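PDB 6W6M: type IV pilus secretin PilQ family protein, which probably forms the outer-membrane channel, built from fourteen copies of the chain, through which the type IV competence pilus passes during natural transformation. Local coordinates for residues A[210-218]-A[225-233]; A[474-485]-A[503-514]. One frame throughout, in Å; residues are numbered along the deposited sequence.

Contact 1 (A[210-218]-A[225-233]); sequences LQVKGLDKR and LIAPKEELD
D216 lies against K229 and L232, in the first turn of the helix following the hairpin. Its CB touches L232 CD1 at 3.6 Å, the two side chains crossing at about a right angle, while OD1 forms a long salt bridge to K229 NZ at 3.7 Å. K229 reaches it with an extended chain that bends only at the last torsion (chi4 71°). L232 CD2 meets R218 CD at 3.8 Å and lies at the guanidinium edge, near its plane, and R218 CB rests on L225 CD1. L215 CD1 packs on P228 CB at 3.5 Å; P228 is the N-cap residue of the helix. Behind them, the antiparallel strands 216-218 and 225-227 are joined by paired bonds at D216/A227 and R218/L225. A227 N to D216 O is 2.9 Å and nearly straight at 167°. On the other face, I226 CD1 touches K217 CB at 3.6 Å. I226 bonds through its backbone to V184, placing strand 224-227 mid-sheet. The motif is a beta hairpin running straight into a helix, in the short N-terminal region of a secretin. Apolar contact mainly holds the two; the D216-K229 attraction is probably modest, as R235 of a neighbouring subunit brings like charge near K229 NZ.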
loop_
_atom_site.group_PDB
_atom_site.type_symbol
_atom_site.label_atom_id
_atom_site.label_comp_id
_atom_site.label_asym_id
_atom_site.label_seq_id
_atom_site.Cartn_x
_atom_site.Cartn_y
_atom_site.Cartn_z
ATOM N N LEU A 210 20.695 -67.372 -45.489
ATOM C CA LEU A 210 19.596 -66.507 -45.080
ATOM C C LEU A 210 20.058 -65.098 -44.733
ATOM O O LEU A 210 19.228 -64.186 -44.663
ATOM C CB LEU A 210 18.862 -67.132 -43.894
ATOM C CG LEU A 210 18.331 -68.550 -44.131
ATOM C CD1 LEU A 210 17.792 -69.152 -42.844
ATOM C CD2 LEU A 210 17.284 -68.590 -45.233
ATOM N N GLN A 211 21.355 -64.903 -44.499
ATOM C CA GLN A 211 21.876 -63.566 -44.243
ATOM C C GLN A 211 22.204 -62.848 -45.541
ATOM O O GLN A 211 21.747 -61.723 -45.769
ATOM C CB GLN A 211 23.123 -63.641 -43.360
ATOM C CG GLN A 211 22.862 -64.034 -41.919
ATOM C CD GLN A 211 24.011 -64.827 -41.324
ATOM O OE1 GLN A 211 25.088 -64.922 -41.913
ATOM N NE2 GLN A 211 23.781 -65.415 -40.155
ATOM N N VAL A 212 22.996 -63.484 -46.406
ATOM C CA VAL A 212 23.506 -62.790 -47.586
ATOM C C VAL A 212 22.370 -62.461 -48.549
ATOM O O VAL A 212 22.107 -61.291 -48.847
ATOM C CB VAL A 212 24.606 -63.620 -48.264
ATOM C CG1 VAL A 212 25.040 -62.960 -49.561
ATOM C CG2 VAL A 212 25.786 -63.772 -47.320
ATOM N N LYS A 213 21.677 -63.485 -49.044
ATOM C CA LYS A 213 20.593 -63.258 -49.991
ATOM C C LYS A 213 19.284 -63.820 -49.454
ATOM O O LYS A 213 18.213 -63.256 -49.700
ATOM C CB LYS A 213 20.930 -63.880 -51.350
ATOM C CG LYS A 213 19.885 -63.633 -52.437
ATOM C CD LYS A 213 20.145 -64.467 -53.683
ATOM C CE LYS A 213 19.139 -64.154 -54.777
ATOM N NZ LYS A 213 19.333 -62.787 -55.335
ATOM N N GLY A 214 19.359 -64.921 -48.718
ATOM C CA GLY A 214 18.167 -65.570 -48.211
ATOM C C GLY A 214 17.367 -64.678 -47.280
ATOM O O GLY A 214 17.790 -63.604 -46.854
ATOM N N LEU A 215 16.166 -65.147 -46.978
ATOM C CA LEU A 215 15.205 -64.427 -46.160
ATOM C C LEU A 215 15.219 -64.916 -44.710
ATOM O O LEU A 215 16.172 -65.557 -44.257
ATOM C CB LEU A 215 13.863 -64.418 -46.881
ATOM C CG LEU A 215 14.040 -63.741 -48.239
ATOM C CD1 LEU A 215 12.808 -63.896 -49.095
ATOM C CD2 LEU A 215 14.397 -62.272 -48.057
ATOM N N ASP A 216 14.164 -64.597 -43.963
ATOM C CA ASP A 216 14.082 -64.969 -42.559
ATOM C C ASP A 216 13.197 -66.193 -42.354
ATOM O O ASP A 216 12.434 -66.589 -43.239
ATOM C CB ASP A 216 13.553 -63.808 -41.721
ATOM C CG ASP A 216 14.365 -63.585 -40.468
ATOM O OD1 ASP A 216 15.597 -63.777 -40.522
ATOM O OD2 ASP A 216 13.774 -63.210 -39.434
ATOM N N LYS A 217 13.317 -66.795 -41.172
ATOM C CA LYS A 217 12.627 -68.032 -40.841
ATOM C C LYS A 217 12.141 -68.004 -39.400
ATOM O O LYS A 217 12.754 -67.380 -38.531
ATOM C CB LYS A 217 13.539 -69.244 -41.048
ATOM C CG LYS A 217 14.761 -69.253 -40.147
ATOM C CD LYS A 217 15.609 -70.497 -40.320
ATOM C CE LYS A 217 16.913 -70.367 -39.547
ATOM N NZ LYS A 217 16.699 -70.202 -38.083
ATOM N N ARG A 218 11.038 -68.711 -39.156
ATOM C CA ARG A 218 10.466 -68.844 -37.822
ATOM C C ARG A 218 10.089 -70.296 -37.573
ATOM O O ARG A 218 9.674 -71.005 -38.494
ATOM C CB ARG A 218 9.232 -67.949 -37.636
ATOM C CG ARG A 218 9.523 -66.460 -37.699
ATOM C CD ARG A 218 8.247 -65.640 -37.605
ATOM N NE ARG A 218 7.584 -65.817 -36.319
ATOM C CZ ARG A 218 6.396 -65.309 -36.015
ATOM N NH1 ARG A 218 5.734 -64.589 -36.910
ATOM N NH2 ARG A 218 5.868 -65.517 -34.817
ATOM N N LEU A 225 9.302 -72.367 -41.033
ATOM C CA LEU A 225 8.701 -71.632 -42.133
ATOM C C LEU A 225 9.649 -70.520 -42.550
ATOM O O LEU A 225 10.330 -69.926 -41.708
ATOM C CB LEU A 225 7.330 -71.057 -41.739
ATOM C CG LEU A 225 7.192 -70.213 -40.463
ATOM C CD1 LEU A 225 7.566 -68.755 -40.693
ATOM C CD2 LEU A 225 5.781 -70.310 -39.899
ATOM N N ILE A 226 9.702 -70.247 -43.850
ATOM C CA ILE A 226 10.591 -69.230 -44.397
ATOM C C ILE A 226 9.750 -68.185 -45.113
ATOM O O ILE A 226 8.717 -68.510 -45.709
ATOM C CB ILE A 226 11.636 -69.831 -45.359
ATOM C CG1 ILE A 226 11.932 -71.291 -45.003
ATOM C CG2 ILE A 226 12.911 -69.006 -45.329
ATOM C CD1 ILE A 226 12.727 -71.471 -43.733
ATOM N N ALA A 227 10.196 -66.937 -45.057
ATOM C CA ALA A 227 9.511 -65.835 -45.716
ATOM C C ALA A 227 10.435 -64.622 -45.706
ATOM O O ALA A 227 11.392 -64.576 -44.924
ATOM C CB ALA A 227 8.180 -65.505 -45.022
ATOM N N PRO A 228 10.183 -63.646 -46.578
ATOM C CA PRO A 228 10.945 -62.395 -46.517
ATOM C C PRO A 228 10.644 -61.617 -45.247
ATOM O O PRO A 228 9.566 -61.731 -44.658
ATOM C CB PRO A 228 10.483 -61.633 -47.765
ATOM C CG PRO A 228 9.200 -62.269 -48.158
ATOM C CD PRO A 228 9.314 -63.701 -47.764
ATOM N N LYS A 229 11.622 -60.811 -44.829
ATOM C CA LYS A 229 11.461 -60.027 -43.609
ATOM C C LYS A 229 10.353 -58.995 -43.744
ATOM O O LYS A 229 9.754 -58.595 -42.739
ATOM C CB LYS A 229 12.777 -59.341 -43.248
ATOM C CG LYS A 229 13.884 -60.293 -42.841
ATOM C CD LYS A 229 15.114 -59.519 -42.408
ATOM C CE LYS A 229 16.188 -60.464 -41.881
ATOM N NZ LYS A 229 16.812 -61.278 -42.958
ATOM N N GLU A 230 10.069 -58.548 -44.968
ATOM C CA GLU A 230 9.042 -57.531 -45.169
ATOM C C GLU A 230 7.677 -58.030 -44.716
ATOM O O GLU A 230 6.971 -57.342 -43.970
ATOM C CB GLU A 230 9.011 -57.105 -46.634
ATOM C CG GLU A 230 9.436 -58.200 -47.597
ATOM C CD GLU A 230 9.584 -57.699 -49.019
ATOM O OE1 GLU A 230 9.017 -56.634 -49.339
ATOM O OE2 GLU A 230 10.275 -58.370 -49.815
ATOM N N GLU A 231 7.289 -59.232 -45.147
ATOM C CA GLU A 231 5.999 -59.774 -44.734
ATOM C C GLU A 231 5.951 -60.047 -43.237
ATOM O O GLU A 231 4.907 -59.850 -42.609
ATOM C CB GLU A 231 5.682 -61.051 -45.506
ATOM C CG GLU A 231 5.301 -60.824 -46.953
ATOM C CD GLU A 231 4.649 -62.044 -47.571
ATOM O OE1 GLU A 231 4.146 -62.898 -46.810
ATOM O OE2 GLU A 231 4.642 -62.153 -48.814
ATOM N N LEU A 232 7.064 -60.487 -42.647
ATOM C CA LEU A 232 7.082 -60.753 -41.211
ATOM C C LEU A 232 6.884 -59.471 -40.412
ATOM O O LEU A 232 6.060 -59.419 -39.489
ATOM C CB LEU A 232 8.392 -61.438 -40.822
ATOM C CG LEU A 232 8.636 -62.834 -41.397
ATOM C CD1 LEU A 232 10.028 -63.318 -41.047
ATOM C CD2 LEU A 232 7.594 -63.824 -40.897
ATOM N N ASP A 233 7.627 -58.419 -40.763
ATOM C CA ASP A 233 7.470 -57.143 -40.075
ATOM C C ASP A 233 6.093 -56.542 -40.325
ATOM O O ASP A 233 5.514 -55.915 -39.431
ATOM C CB ASP A 233 8.573 -56.178 -40.505
ATOM C CG ASP A 233 9.794 -56.254 -39.608
ATOM O OD1 ASP A 233 9.630 -56.149 -38.374
ATOM O OD2 ASP A 233 10.914 -56.426 -40.131
#

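Contact 2 (A[474-485]-A[503-514]); sequences NRLVLDLSVTQD and TQRIGTQVLVNN
R475 to Q484 runs antiparallel to Q504 to N513, the hydrogen-bonded pairs L476/V512, L478/V510, L480/T508 and V482/I506 each closed by two backbone bonds. On the face carrying these residues, L480 CD1 presses on V510 CG2 at 3.5 Å, and L478 CD1 meets V512 CG1 at 4.2 Å. The opposite face is more polar: D479 OD1 lies alongside Q509 CG at 3.0 Å, with carboxylate and amide planes nearly perpendicular (86°). Q509, its CG anti to the backbone N (chi1 -174°), carries NE2 to V477 CG1 at 3.4 Å. At one end, Q484 NE2 gives Q504 OE1 a weak bond of 3.1 Å, and D485 OD2 forms a salt bridge, its hydrogen bond weak, with R505 NH2 at 3.5 Å. That carboxylate oxygen comes in at the guanidinium edge, in its plane, while T503 CG2 sits over one face, offset toward the rim. R505 NH1 is paired more firmly with E441 of a neighbouring subunit. Strand 456-471 bonds to the other edge of strand 475-493 through V477, D479, S481 and T483. The leucine-valine face is covered by strands 518-534 and 549-568, consistent with the double-walled beta barrel of secretins, and residues 503-507 continue the sheet into that subunit.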
loop_
_atom_site.group_PDB
_atom_site.type_symbol
_atom_site.label_atom_id
_atom_site.label_comp_id
_atom_site.label_asym_id
_atom_site.label_seq_id
_atom_site.Cartn_x
_atom_site.Cartn_y
_atom_site.Cartn_z
ATOM N N ASN A 474 14.174 -60.418 11.621
ATOM C CA ASN A 474 13.836 -60.178 13.025
ATOM C C ASN A 474 14.529 -58.924 13.571
ATOM O O ASN A 474 15.278 -58.972 14.544
ATOM C CB ASN A 474 14.192 -61.410 13.864
ATOM C CG ASN A 474 13.204 -61.670 14.975
ATOM O OD1 ASN A 474 11.996 -61.587 14.782
ATOM N ND2 ASN A 474 13.716 -61.983 16.150
ATOM N N ARG A 475 14.256 -57.788 12.935
ATOM C CA ARG A 475 14.927 -56.541 13.272
ATOM C C ARG A 475 14.019 -55.362 12.963
ATOM O O ARG A 475 13.104 -55.470 12.149
ATOM C CB ARG A 475 16.228 -56.380 12.495
ATOM C CG ARG A 475 17.392 -57.169 13.015
ATOM C CD ARG A 475 18.538 -57.001 12.062
ATOM N NE ARG A 475 19.769 -57.595 12.546
ATOM C CZ ARG A 475 20.916 -57.529 11.887
ATOM N NH1 ARG A 475 22.007 -58.090 12.385
ATOM N NH2 ARG A 475 20.969 -56.895 10.725
ATOM N N LEU A 476 14.295 -54.229 13.603
ATOM C CA LEU A 476 13.530 -53.007 13.423
ATOM C C LEU A 476 14.442 -51.860 13.016
ATOM O O LEU A 476 15.578 -51.756 13.481
ATOM C CB LEU A 476 12.802 -52.610 14.710
ATOM C CG LEU A 476 11.524 -53.264 15.227
ATOM C CD1 LEU A 476 10.451 -53.218 14.188
ATOM C CD2 LEU A 476 11.756 -54.670 15.710
ATOM N N VAL A 477 13.929 -50.991 12.155
ATOM C CA VAL A 477 14.553 -49.712 11.840
ATOM C C VAL A 477 13.643 -48.650 12.439
ATOM O O VAL A 477 12.466 -48.565 12.083
ATOM C CB VAL A 477 14.738 -49.497 10.334
ATOM C CG1 VAL A 477 15.271 -48.114 10.070
ATOM C CG2 VAL A 477 15.660 -50.531 9.754
ATOM N N LEU A 478 14.171 -47.840 13.352
ATOM C CA LEU A 478 13.370 -46.850 14.061
ATOM C C LEU A 478 13.811 -45.439 13.708
ATOM O O LEU A 478 15.000 -45.121 13.807
ATOM C CB LEU A 478 13.468 -47.059 15.571
ATOM C CG LEU A 478 12.909 -48.340 16.190
ATOM C CD1 LEU A 478 13.247 -48.392 17.650
ATOM C CD2 LEU A 478 11.423 -48.455 16.003
ATOM N N ASP A 479 12.851 -44.594 13.320
ATOM C CA ASP A 479 13.070 -43.123 13.236
ATOM C C ASP A 479 12.586 -42.454 14.528
ATOM O O ASP A 479 11.366 -42.427 14.752
ATOM C CB ASP A 479 12.348 -42.520 12.029
ATOM C CG ASP A 479 13.044 -42.783 10.705
ATOM O OD1 ASP A 479 14.253 -43.086 10.729
ATOM O OD2 ASP A 479 12.369 -42.683 9.662
ATOM N N LEU A 480 13.514 -41.922 15.328
ATOM C CA LEU A 480 13.276 -41.684 16.777
ATOM C C LEU A 480 13.398 -40.184 17.069
ATOM O O LEU A 480 14.376 -39.574 16.606
ATOM C CB LEU A 480 14.314 -42.473 17.581
ATOM C CG LEU A 480 14.219 -43.992 17.467
ATOM C CD1 LEU A 480 15.382 -44.656 18.185
ATOM C CD2 LEU A 480 12.895 -44.494 18.020
ATOM N N SER A 481 12.444 -39.627 17.817
ATOM C CA SER A 481 12.659 -38.347 18.542
ATOM C C SER A 481 12.245 -38.512 20.006
ATOM O O SER A 481 11.098 -38.911 20.248
ATOM C CB SER A 481 11.898 -37.226 17.886
ATOM O OG SER A 481 12.782 -36.215 17.434
ATOM N N VAL A 482 13.149 -38.213 20.940
ATOM C CA VAL A 482 12.806 -38.293 22.396
ATOM C C VAL A 482 13.237 -36.995 23.091
ATOM O O VAL A 482 14.433 -36.672 23.015
ATOM C CB VAL A 482 13.495 -39.506 23.051
ATOM C CG1 VAL A 482 13.185 -39.607 24.535
ATOM C CG2 VAL A 482 13.165 -40.807 22.339
ATOM N N THR A 483 12.310 -36.267 23.735
ATOM C CA THR A 483 12.678 -35.012 24.381
ATOM C C THR A 483 12.176 -34.967 25.815
ATOM O O THR A 483 11.237 -35.666 26.187
ATOM C CB THR A 483 12.137 -33.765 23.646
ATOM O OG1 THR A 483 10.809 -33.472 24.085
ATOM C CG2 THR A 483 12.125 -33.950 22.150
ATOM N N GLN A 484 12.797 -34.091 26.601
ATOM C CA GLN A 484 12.377 -33.824 27.973
ATOM C C GLN A 484 12.680 -32.373 28.327
ATOM O O GLN A 484 13.779 -32.077 28.789
ATOM C CB GLN A 484 13.086 -34.755 28.933
ATOM C CG GLN A 484 12.523 -34.719 30.310
ATOM C CD GLN A 484 13.275 -35.593 31.251
ATOM O OE1 GLN A 484 12.721 -36.090 32.216
ATOM N NE2 GLN A 484 14.550 -35.790 30.980
ATOM N N ASP A 485 11.711 -31.481 28.160
ATOM C CA ASP A 485 11.888 -30.055 28.413
ATOM C C ASP A 485 11.086 -29.618 29.633
ATOM O O ASP A 485 10.141 -30.275 30.053
ATOM C CB ASP A 485 11.467 -29.221 27.208
ATOM C CG ASP A 485 11.960 -29.787 25.910
ATOM O OD1 ASP A 485 13.082 -30.320 25.868
ATOM O OD2 ASP A 485 11.215 -29.701 24.917
ATOM N N THR A 503 16.013 -27.641 27.951
ATOM C CA THR A 503 15.752 -28.742 27.031
ATOM C C THR A 503 16.786 -29.858 27.132
ATOM O O THR A 503 17.915 -29.646 27.565
ATOM C CB THR A 503 15.696 -28.242 25.564
ATOM O OG1 THR A 503 16.933 -27.618 25.204
ATOM C CG2 THR A 503 14.580 -27.245 25.377
ATOM N N GLN A 504 16.363 -31.061 26.737
ATOM C CA GLN A 504 17.216 -32.201 26.407
ATOM C C GLN A 504 16.582 -32.911 25.230
ATOM O O GLN A 504 15.403 -33.246 25.290
ATOM C CB GLN A 504 17.350 -33.190 27.556
ATOM C CG GLN A 504 18.074 -32.682 28.737
ATOM C CD GLN A 504 18.101 -33.687 29.851
ATOM O OE1 GLN A 504 17.239 -34.545 29.940
ATOM N NE2 GLN A 504 19.096 -33.588 30.710
ATOM N N ARG A 505 17.340 -33.143 24.167
ATOM C CA ARG A 505 16.763 -33.662 22.939
ATOM C C ARG A 505 17.718 -34.632 22.272
ATOM O O ARG A 505 18.931 -34.463 22.307
ATOM C CB ARG A 505 16.419 -32.536 21.964
ATOM C CG ARG A 505 15.225 -31.744 22.369
ATOM C CD ARG A 505 15.055 -30.485 21.570
ATOM N NE ARG A 505 13.950 -29.704 22.113
ATOM C CZ ARG A 505 13.639 -28.468 21.745
ATOM N NH1 ARG A 505 14.352 -27.847 20.821
ATOM N NH2 ARG A 505 12.618 -27.847 22.311
ATOM N N ILE A 506 17.145 -35.646 21.635
ATOM C CA ILE A 506 17.918 -36.556 20.807
ATOM C C ILE A 506 17.028 -37.039 19.672
ATOM O O ILE A 506 15.859 -37.377 19.873
ATOM C CB ILE A 506 18.508 -37.716 21.643
ATOM C CG1 ILE A 506 19.430 -38.573 20.790
ATOM C CG2 ILE A 506 17.434 -38.564 22.268
ATOM C CD1 ILE A 506 20.253 -39.499 21.578
ATOM N N GLY A 507 17.588 -37.034 18.473
ATOM C CA GLY A 507 16.903 -37.494 17.287
ATOM C C GLY A 507 17.802 -38.326 16.402
ATOM O O GLY A 507 18.908 -37.902 16.081
ATOM N N THR A 508 17.350 -39.508 15.995
ATOM C CA THR A 508 18.230 -40.432 15.289
ATOM C C THR A 508 17.431 -41.368 14.398
ATOM O O THR A 508 16.199 -41.342 14.360
ATOM C CB THR A 508 19.070 -41.293 16.251
ATOM O OG1 THR A 508 18.224 -42.059 17.116
ATOM C CG2 THR A 508 19.990 -40.452 17.072
ATOM N N GLN A 509 18.172 -42.217 13.694
ATOM C CA GLN A 509 17.647 -43.414 13.056
ATOM C C GLN A 509 18.548 -44.570 13.449
ATOM O O GLN A 509 19.761 -44.491 13.274
ATOM C CB GLN A 509 17.594 -43.260 11.540
ATOM C CG GLN A 509 16.926 -44.415 10.846
ATOM C CD GLN A 509 16.733 -44.170 9.376
ATOM O OE1 GLN A 509 17.016 -43.093 8.872
ATOM N NE2 GLN A 509 16.249 -45.173 8.676
ATOM N N VAL A 510 17.969 -45.630 14.006
ATOM C CA VAL A 510 18.757 -46.765 14.471
ATOM C C VAL A 510 18.156 -48.070 13.970
ATOM O O VAL A 510 17.044 -48.116 13.449
ATOM C CB VAL A 510 18.901 -46.808 16.007
ATOM C CG1 VAL A 510 19.669 -45.602 16.502
ATOM C CG2 VAL A 510 17.541 -46.920 16.676
ATOM N N LEU A 511 18.919 -49.144 14.161
ATOM C CA LEU A 511 18.595 -50.487 13.691
ATOM C C LEU A 511 18.862 -51.450 14.838
ATOM O O LEU A 511 20.009 -51.606 15.258
ATOM C CB LEU A 511 19.416 -50.862 12.454
ATOM C CG LEU A 511 19.624 -52.359 12.209
ATOM C CD1 LEU A 511 18.293 -53.051 11.958
ATOM C CD2 LEU A 511 20.579 -52.585 11.045
ATOM N N VAL A 512 17.815 -52.086 15.353
ATOM C CA VAL A 512 17.900 -52.812 16.615
ATOM C C VAL A 512 17.161 -54.142 16.509
ATOM O O VAL A 512 16.134 -54.249 15.836
ATOM C CB VAL A 512 17.360 -51.930 17.770
ATOM C CG1 VAL A 512 15.906 -51.619 17.562
ATOM C CG2 VAL A 512 17.561 -52.566 19.123
ATOM N N ASN A 513 17.697 -55.167 17.172
ATOM C CA ASN A 513 17.081 -56.488 17.164
ATOM C C ASN A 513 15.717 -56.447 17.845
ATOM O O ASN A 513 15.351 -55.476 18.502
ATOM C CB ASN A 513 17.978 -57.509 17.850
ATOM C CG ASN A 513 19.272 -57.738 17.117
ATOM O OD1 ASN A 513 19.383 -57.480 15.924
ATOM N ND2 ASN A 513 20.264 -58.242 17.831
ATOM N N ASN A 514 14.966 -57.543 17.719
ATOM C CA ASN A 514 13.546 -57.512 18.049
ATOM C C ASN A 514 13.272 -57.134 19.496
ATOM O O ASN A 514 12.578 -56.146 19.739
ATOM C CB ASN A 514 12.889 -58.856 17.751
ATOM C CG ASN A 514 11.373 -58.793 17.799
ATOM O OD1 ASN A 514 10.774 -57.774 17.497
ATOM N ND2 ASN A 514 10.753 -59.886 18.185
#

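In the fold
Both contacts join the two arms of a beta hairpin, but they belong to different parts of the secretin. Contact 1 falls in the short N-terminal secretin domain, where the hairpin runs into helix 229-248. Contact 2 belongs to the long-stranded secretin domain, close to the centre of the chain. Their centres are about 66 Å apart and their nearest atoms about 47 Å, so they do not touch; along the sequence contact 1 is complete before contact 2 begins. What they share is the ring: each reaches the same neighbouring subunit, contact 1 through side-chain packing and contact 2 through a continuous sheet, consistent with subunits associating at both levels of the channel.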